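Local atomic coordinates of aryl acylamidase (bacterium CSBL00001, PDB entry 4YJ6), a protein that probably hydrolyses the amide bond of aryl acylamides, as a member of the amidase signature family. Residues A[25-30]-A[61-66]; A[29-34]-A[55-60]. All blocks are in the same frame, centred on the assembly; numbering follows the deposited sequence.

Interaction 1 of 2, residues A[25-30]-A[61-66]; sequences ISPREV and AALERR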
ATOM      1  N   ILE A  25      11.816 -14.123  23.818  1.00 18.09           N
ATOM      2  CA  ILE A  25      10.402 -13.859  24.013  1.00 17.84           C
ATOM      3  C   ILE A  25       9.660 -14.976  23.295  1.00 17.11           C
ATOM      4  O   ILE A  25      10.080 -15.400  22.227  1.00 16.86           O
ATOM      5  CB  ILE A  25       9.992 -12.476  23.428  1.00 18.92           C
ATOM      6  CG1 ILE A  25       8.553 -12.130  23.819  1.00 21.18           C
ATOM      7  CG2 ILE A  25      10.161 -12.441  21.903  1.00 18.88           C
ATOM      8  CD1 ILE A  25       8.181 -10.665  23.464  1.00 24.21           C
ATOM      9  N   SER A  26       8.584 -15.465  23.899  1.00 18.08           N
ATOM     10  CA  SER A  26       7.751 -16.484  23.264  1.00 15.59           C
ATOM     11  C   SER A  26       6.823 -15.861  22.225  1.00 14.77           C
ATOM     12  O   SER A  26       6.348 -14.770  22.426  1.00 15.26           O
ATOM     13  CB  SER A  26       6.841 -17.132  24.312  1.00 17.94           C
ATOM     14  OG  SER A  26       6.030 -18.137  23.679  1.00 24.77           O
ATOM     15  N   PRO A  27       6.528 -16.603  21.135  1.00 13.62           N
ATOM     16  CA  PRO A  27       5.457 -16.181  20.216  1.00 14.47           C
ATOM     17  C   PRO A  27       4.163 -15.868  20.977  1.00 13.77           C
ATOM     18  O   PRO A  27       3.453 -14.932  20.613  1.00 13.55           O
ATOM     19  CB  PRO A  27       5.265 -17.397  19.321  1.00 16.52           C
ATOM     20  CG  PRO A  27       6.570 -18.121  19.366  1.00 17.75           C
ATOM     21  CD  PRO A  27       7.134 -17.882  20.737  1.00 14.09           C
ATOM     22  N   ARG A  28       3.853 -16.634  22.024  1.00 14.68           N
ATOM     23  CA  ARG A  28       2.664 -16.329  22.815  1.00 17.25           C
ATOM     24  C   ARG A  28       2.702 -14.915  23.362  1.00 15.48           C
ATOM     25  O   ARG A  28       1.692 -14.223  23.377  1.00 16.10           O
ATOM     26  CB  ARG A  28       2.529 -17.285  24.011  1.00 18.83           C
ATOM     27  CG  ARG A  28       2.375 -18.774  23.669  1.00 22.03           C
ATOM     28  CD  ARG A  28       2.194 -19.521  24.992  1.00 22.61           C
ATOM     29  NE  ARG A  28       2.049 -20.975  24.889  1.00 23.72           N
ATOM     30  CZ  ARG A  28       0.882 -21.609  24.799  1.00 21.79           C
ATOM     31  NH1 ARG A  28      -0.271 -20.900  24.758  1.00 20.20           N
ATOM     32  NH2 ARG A  28       0.876 -22.957  24.776  1.00 25.00           N
ATOM     33  N   GLU A  29       3.876 -14.477  23.834  1.00 15.08           N
ATOM     34  CA  GLU A  29       3.969 -13.181  24.451  1.00 16.51           C
ATOM     35  C   GLU A  29       3.929 -12.098  23.363  1.00 15.59           C
ATOM     36  O   GLU A  29       3.363 -11.046  23.555  1.00 16.54           O
ATOM     37  CB  GLU A  29       5.244 -13.054  25.288  1.00 20.43           C
ATOM     38  CG  GLU A  29       5.299 -11.736  26.000  1.00 24.00           C
ATOM     39  CD  GLU A  29       6.533 -11.570  26.884  1.00 35.71           C
ATOM     40  OE1 GLU A  29       6.801 -10.409  27.317  1.00 37.53           O
ATOM     41  OE2 GLU A  29       7.226 -12.590  27.140  1.00 35.03           O
ATOM     42  N   VAL A  30       4.498 -12.384  22.201  1.00 13.21           N
ATOM     43  CA  VAL A  30       4.379 -11.428  21.095  1.00 13.80           C
ATOM     44  C   VAL A  30       2.899 -11.188  20.798  1.00 13.93           C
ATOM     45  O   VAL A  30       2.463 -10.056  20.632  1.00 14.55           O
ATOM     46  CB  VAL A  30       5.061 -11.937  19.822  1.00 12.94           C
ATOM     47  CG1 VAL A  30       4.751 -10.937  18.684  1.00 14.53           C
ATOM     48  CG2 VAL A  30       6.584 -12.057  20.037  1.00 14.74           C
ATOM     49  N   ALA A  61       1.016 -20.891  19.880  1.00 12.68           N
ATOM     50  CA  ALA A  61       1.304 -22.107  20.705  1.00 11.82           C
ATOM     51  C   ALA A  61       2.045 -23.157  19.902  1.00 12.33           C
ATOM     52  O   ALA A  61       2.980 -23.787  20.389  1.00 13.26           O
ATOM     53  CB  ALA A  61      -0.003 -22.711  21.309  1.00 12.29           C
ATOM     54  N   ALA A  62       1.636 -23.349  18.650  1.00 11.73           N
ATOM     55  CA  ALA A  62       2.270 -24.343  17.795  1.00 14.99           C
ATOM     56  C   ALA A  62       3.695 -23.892  17.424  1.00 13.20           C
ATOM     57  O   ALA A  62       4.618 -24.702  17.365  1.00 13.19           O
ATOM     58  CB  ALA A  62       1.407 -24.577  16.532  1.00 14.92           C
ATOM     59  N   LEU A  63       3.864 -22.592  17.195  1.00 10.74           N
ATOM     60  CA  LEU A  63       5.188 -22.062  16.831  1.00 11.92           C
ATOM     61  C   LEU A  63       6.117 -22.204  18.033  1.00 13.11           C
ATOM     62  O   LEU A  63       7.296 -22.606  17.917  1.00 13.91           O
ATOM     63  CB  LEU A  63       5.048 -20.585  16.451  1.00 11.75           C
ATOM     64  CG  LEU A  63       6.010 -19.960  15.422  1.00 20.33           C
ATOM     65  CD1 LEU A  63       6.208 -18.460  15.673  1.00 15.80           C
ATOM     66  CD2 LEU A  63       7.315 -20.683  15.094  1.00 16.00           C
ATOM     67  N   GLU A  64       5.569 -21.903  19.203  1.00 13.75           N
ATOM     68  CA  GLU A  64       6.355 -22.017  20.424  1.00 13.57           C
ATOM     69  C   GLU A  64       6.812 -23.463  20.604  1.00 14.07           C
ATOM     70  O   GLU A  64       7.983 -23.709  20.945  1.00 13.59           O
ATOM     71  CB  GLU A  64       5.540 -21.562  21.621  1.00 14.37           C
ATOM     72  CG  GLU A  64       6.275 -21.779  22.966  1.00 16.10           C
ATOM     73  CD  GLU A  64       5.380 -21.501  24.151  1.00 22.00           C
ATOM     74  OE1 GLU A  64       5.514 -20.422  24.769  1.00 22.72           O
ATOM     75  OE2 GLU A  64       4.531 -22.372  24.470  1.00 25.52           O
ATOM     76  N   ARG A  65       5.910 -24.419  20.352  1.00 12.47           N
ATOM     77  CA  ARG A  65       6.304 -25.823  20.504  1.00 15.51           C
ATOM     78  C   ARG A  65       7.427 -26.193  19.534  1.00 16.05           C
ATOM     79  O   ARG A  65       8.394 -26.836  19.919  1.00 16.49           O
ATOM     80  CB  ARG A  65       5.112 -26.753  20.324  1.00 12.93           C
ATOM     81  CG  ARG A  65       5.452 -28.211  20.701  1.00 17.70           C
ATOM     82  CD  ARG A  65       4.443 -29.244  20.090  1.00 16.82           C
ATOM     83  NE  ARG A  65       4.442 -29.175  18.633  1.00 14.84           N
ATOM     84  CZ  ARG A  65       5.399 -29.670  17.852  1.00 17.45           C
ATOM     85  NH1 ARG A  65       6.423 -30.320  18.372  1.00 17.95           N
ATOM     86  NH2 ARG A  65       5.339 -29.519  16.541  1.00 17.00           N
ATOM     87  N   ARG A  66       7.324 -25.774  18.273  1.00 12.85           N
ATOM     88  CA  ARG A  66       8.368 -26.063  17.311  1.00 14.51           C
ATOM     89  C   ARG A  66       9.706 -25.433  17.716  1.00 15.92           C
ATOM     90  O   ARG A  66      10.750 -26.068  17.589  1.00 16.87           O
ATOM     91  CB  ARG A  66       7.977 -25.589  15.916  1.00 12.51           C
ATOM     92  CG  ARG A  66       6.899 -26.487  15.287  1.00 14.49           C
ATOM     93  CD  ARG A  66       6.662 -26.084  13.835  1.00 18.20           C
ATOM     94  NE  ARG A  66       5.718 -24.973  13.732  1.00 15.15           N
ATOM     95  CZ  ARG A  66       5.893 -23.873  13.001  1.00 17.37           C
ATOM     96  NH1 ARG A  66       7.020 -23.663  12.297  1.00 16.23           N
ATOM     97  NH2 ARG A  66       4.913 -22.972  12.977  1.00 16.27           N
TER

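Interaction 2 of 2, residues A[29-34]-A[55-60]; sequences EVVEST and EAREKA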
ATOM      1  N   GLU A  29       3.876 -14.477  23.834  1.00 15.08           N
ATOM      2  CA  GLU A  29       3.969 -13.181  24.451  1.00 16.51           C
ATOM      3  C   GLU A  29       3.929 -12.098  23.363  1.00 15.59           C
ATOM      4  O   GLU A  29       3.363 -11.046  23.555  1.00 16.54           O
ATOM      5  CB  GLU A  29       5.244 -13.054  25.288  1.00 20.43           C
ATOM      6  CG  GLU A  29       5.299 -11.736  26.000  1.00 24.00           C
ATOM      7  CD  GLU A  29       6.533 -11.570  26.884  1.00 35.71           C
ATOM      8  OE1 GLU A  29       6.801 -10.409  27.317  1.00 37.53           O
ATOM      9  OE2 GLU A  29       7.226 -12.590  27.140  1.00 35.03           O
ATOM     10  N   VAL A  30       4.498 -12.384  22.201  1.00 13.21           N
ATOM     11  CA  VAL A  30       4.379 -11.428  21.095  1.00 13.80           C
ATOM     12  C   VAL A  30       2.899 -11.188  20.798  1.00 13.93           C
ATOM     13  O   VAL A  30       2.463 -10.056  20.632  1.00 14.55           O
ATOM     14  CB  VAL A  30       5.061 -11.937  19.822  1.00 12.94           C
ATOM     15  CG1 VAL A  30       4.751 -10.937  18.684  1.00 14.53           C
ATOM     16  CG2 VAL A  30       6.584 -12.057  20.037  1.00 14.74           C
ATOM     17  N   VAL A  31       2.108 -12.256  20.730  1.00 13.10           N
ATOM     18  CA  VAL A  31       0.684 -12.083  20.392  1.00 12.63           C
ATOM     19  C   VAL A  31      -0.042 -11.296  21.489  1.00 15.08           C
ATOM     20  O   VAL A  31      -0.772 -10.352  21.196  1.00 14.93           O
ATOM     21  CB  VAL A  31       0.018 -13.431  20.179  1.00 11.61           C
ATOM     22  CG1 VAL A  31      -1.499 -13.316  20.118  1.00 11.94           C
ATOM     23  CG2 VAL A  31       0.609 -14.092  18.906  1.00 14.48           C
ATOM     24  N   GLU A  32       0.139 -11.670  22.763  1.00 14.47           N
ATOM     25  CA  GLU A  32      -0.636 -10.989  23.817  1.00 14.35           C
ATOM     26  C   GLU A  32      -0.230  -9.526  23.938  1.00 16.79           C
ATOM     27  O   GLU A  32      -1.060  -8.659  24.154  1.00 16.06           O
ATOM     28  CB  GLU A  32      -0.466 -11.692  25.175  1.00 16.78           C
ATOM     29  CG  GLU A  32      -0.890 -13.153  25.184  1.00 17.54           C
ATOM     30  CD  GLU A  32      -2.387 -13.389  24.881  1.00 17.67           C
ATOM     31  OE1 GLU A  32      -3.212 -12.441  24.926  1.00 17.48           O
ATOM     32  OE2 GLU A  32      -2.727 -14.577  24.610  1.00 18.73           O
ATOM     33  N   SER A  33       1.059  -9.246  23.777  1.00 15.25           N
ATOM     34  CA  SER A  33       1.547  -7.875  23.863  1.00 16.50           C
ATOM     35  C   SER A  33       1.087  -7.041  22.673  1.00 16.92           C
ATOM     36  O   SER A  33       0.862  -5.836  22.815  1.00 16.91           O
ATOM     37  CB  SER A  33       3.065  -7.849  23.945  1.00 17.75           C
ATOM     38  OG  SER A  33       3.521  -8.451  25.148  1.00 26.75           O
ATOM     39  N   THR A  34       0.948  -7.671  21.512  1.00 15.36           N
ATOM     40  CA  THR A  34       0.460  -6.947  20.330  1.00 15.27           C
ATOM     41  C   THR A  34      -1.028  -6.665  20.518  1.00 15.55           C
ATOM     42  O   THR A  34      -1.524  -5.600  20.184  1.00 14.75           O
ATOM     43  CB  THR A  34       0.689  -7.742  19.028  1.00 13.44           C
ATOM     44  OG1 THR A  34       2.095  -7.946  18.858  1.00 15.27           O
ATOM     45  CG2 THR A  34       0.172  -6.952  17.797  1.00 14.62           C
ATOM     46  N   GLU A  55      -7.012 -17.239  16.786  1.00 12.77           N
ATOM     47  CA  GLU A  55      -6.263 -17.949  15.772  1.00 14.69           C
ATOM     48  C   GLU A  55      -4.782 -17.690  15.956  1.00 13.58           C
ATOM     49  O   GLU A  55      -3.955 -18.604  15.820  1.00 13.91           O
ATOM     50  CB  GLU A  55      -6.674 -17.510  14.367  1.00 15.15           C
ATOM     51  CG  GLU A  55      -6.028 -18.385  13.309  1.00 18.27           C
ATOM     52  CD  GLU A  55      -6.383 -17.988  11.901  1.00 22.37           C
ATOM     53  OE1 GLU A  55      -7.547 -18.232  11.505  1.00 21.73           O
ATOM     54  OE2 GLU A  55      -5.508 -17.420  11.211  1.00 23.51           O
ATOM     55  N   ALA A  56      -4.447 -16.422  16.182  1.00 10.69           N
ATOM     56  CA  ALA A  56      -3.079 -16.051  16.409  1.00 12.92           C
ATOM     57  C   ALA A  56      -2.529 -16.763  17.633  1.00 12.60           C
ATOM     58  O   ALA A  56      -1.373 -17.194  17.602  1.00 11.80           O
ATOM     59  CB  ALA A  56      -2.944 -14.562  16.556  1.00 14.05           C
ATOM     60  N   ARG A  57      -3.333 -16.890  18.694  1.00 13.53           N
ATOM     61  CA  ARG A  57      -2.881 -17.614  19.917  1.00 13.77           C
ATOM     62  C   ARG A  57      -2.600 -19.079  19.626  1.00 14.56           C
ATOM     63  O   ARG A  57      -1.608 -19.651  20.127  1.00 12.41           O
ATOM     64  CB  ARG A  57      -3.921 -17.505  21.046  1.00 12.51           C
ATOM     65  CG  ARG A  57      -4.080 -16.088  21.569  1.00 14.60           C
ATOM     66  CD  ARG A  57      -5.268 -15.987  22.528  1.00 14.55           C
ATOM     67  NE  ARG A  57      -5.249 -14.727  23.271  1.00 12.20           N
ATOM     68  CZ  ARG A  57      -6.272 -13.896  23.380  1.00 16.01           C
ATOM     69  NH1 ARG A  57      -7.422 -14.146  22.767  1.00 15.36           N
ATOM     70  NH2 ARG A  57      -6.130 -12.782  24.078  1.00 18.16           N
ATOM     71  N   GLU A  58      -3.462 -19.696  18.816  1.00 13.11           N
ATOM     72  CA  GLU A  58      -3.282 -21.092  18.413  1.00 14.03           C
ATOM     73  C   GLU A  58      -2.021 -21.263  17.614  1.00 14.11           C
ATOM     74  O   GLU A  58      -1.221 -22.163  17.873  1.00 13.24           O
ATOM     75  CB  GLU A  58      -4.474 -21.557  17.558  1.00 17.14           C
ATOM     76  CG  GLU A  58      -5.777 -21.534  18.324  1.00 18.75           C
ATOM     77  CD  GLU A  58      -6.952 -21.823  17.416  1.00 27.42           C
ATOM     78  OE1 GLU A  58      -7.151 -23.031  17.076  1.00 26.11           O
ATOM     79  OE2 GLU A  58      -7.657 -20.844  17.032  1.00 23.90           O
ATOM     80  N   LYS A  59      -1.806 -20.348  16.663  1.00 12.65           N
ATOM     81  CA  LYS A  59      -0.614 -20.437  15.835  1.00 14.15           C
ATOM     82  C   LYS A  59       0.604 -20.198  16.704  1.00 13.77           C
ATOM     83  O   LYS A  59       1.627 -20.839  16.509  1.00 12.79           O
ATOM     84  CB  LYS A  59      -0.628 -19.403  14.711  1.00 16.20           C
ATOM     85  CG  LYS A  59      -1.724 -19.602  13.654  1.00 20.79           C
ATOM     86  CD  LYS A  59      -1.511 -20.850  12.863  1.00 25.76           C
ATOM     87  CE  LYS A  59      -2.550 -20.949  11.723  1.00 29.57           C
ATOM     88  NZ  LYS A  59      -1.954 -21.676  10.587  1.00 33.07           N
ATOM     89  N   ALA A  60       0.501 -19.260  17.644  1.00 11.97           N
ATOM     90  CA  ALA A  60       1.661 -18.970  18.506  1.00 12.03           C
ATOM     91  C   ALA A  60       2.024 -20.179  19.361  1.00 13.85           C
ATOM     92  O   ALA A  60       3.211 -20.446  19.584  1.00 12.55           O
ATOM     93  CB  ALA A  60       1.375 -17.784  19.394  1.00 13.09           C
TER

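Interaction 1 of 2, residues A[25-30]-A[61-66]
Pro27 and Arg28, in the first turn of helix 27-45, lie against the later part of helix 53-69, with the CA of Pro27 5.9 Å from the CA of Glu64 and Arg28 nearest Ala61. The contact illustrates how one carboxylate of a neighbouring helix can tie together both the cap of a helix and a charged residue of its first turn. Ser26 is the N-cap: its OG, anti to the backbone N (chi1 -180°), accepts from Arg28 N and at the same time donates to Glu64 OE1 at 2.6 Å, a short bond that meets the oxygen on its anti side, somewhat out of the carboxylate plane. Glu64 carries its carboxylate out on an extended chain, and its second oxygen, OE2, accepts a hydrogen bond from Arg28 NE at 2.9 Å. This salt bridge is nearly straight (N-H...O 166°); OE2 lies close to the guanidinium plane, whereas NE stands above the carboxylate plane, the two planes being 55° apart. Ala61 CB sits over one face of the same guanidinium, toward its rim and nearest NH2 at 3.6 Å. On the buried side of the contact Pro27 crosses Leu63 at about a right angle, CG meeting CD1 at 3.7 Å, while Pro27 CD rests near Glu64 CB. An alanine in place of Glu64 would probably leave the Ser26 hydroxyl and the Arg28 guanidinium without the carboxylate they share, and Arg28 freer to turn. Pro27 also touches Ala60 and Ile67 of helix 53-69, and Leu63 reaches Val73 in the loop that follows this helix. Just before the cap, Ile25 packs on Leu19 and Val20, so that helix 13-21 lies next to the start of helix 27-45.

Interaction 2 of 2, residues A[29-34]-A[55-60]
Val31 and Arg57 are the residues whose CA atoms come nearest, 6.6 Å apart, where the segments run nearly antiparallel at 159° with their axes 9.5 Å apart. Such a pair shows a common division of labour between helices: small apolar groups meet in the interface and a salt bridge spans its border. Val31 points its CB at the partner helix and spreads its methyls over two turns of it, CG2 meeting Ala60 CB at 3.8 Å and CG1 lying against Ala56 CB and the CG of Arg57. Arg57 can be followed outward. Its CB leaves the helix beside the interface, and chi1 of -66° sets CG anti to the carbonyl carbon, where it touches both Val31 CG1 and Glu32 OE2. From CG the chain is extended, and CD passes OE2 at 3.6 Å. NE then donates to OE2 at 2.9 Å, and NH2 at the tip donates to OE1 at 3.1 Å, the latter through the syn lone pair. Both acceptors lie in the guanidinium plane, and this side-on grip by two nitrogens, one to each oxygen, fixes the rotation of both groups and keeps them nearly coplanar, 21° apart. Glu32 comes to meet it by a bend at chi2, which curls its carboxylate toward Arg57, while the remaining nitrogen, NH1, is bridged to Asp54. Beneath the helix pair runs strand 126-131: Val31 rests on its Leu126, Ala56 on its Leu128, and the neighbouring Thr34 touches Leu128 as well as Pro80 of strand 80-84.

How the interactions relate
Followed from the N terminus, the chain passes helix 13-21, enters helix 27-45 at the cap in interaction 1, continues directly into interaction 2, passes through strand 48-51 and returns along helix 53-69. Because the return is antiparallel, residues 55-60 meet 29-34 first and close the shorter loop, of 20 intervening residues; residues 61-66 then meet 25-30 and close the longer one, of 30. The two closures are therefore nested, as in a helical hairpin, the shorter within the longer, with centres 7 Å apart, and they share Glu29 and Val30. Together they join the first turns of helix 27-45 to residues 55-66 of helix 53-69, from the partly exposed end at interaction 1 to the buried one beside strand 126-131.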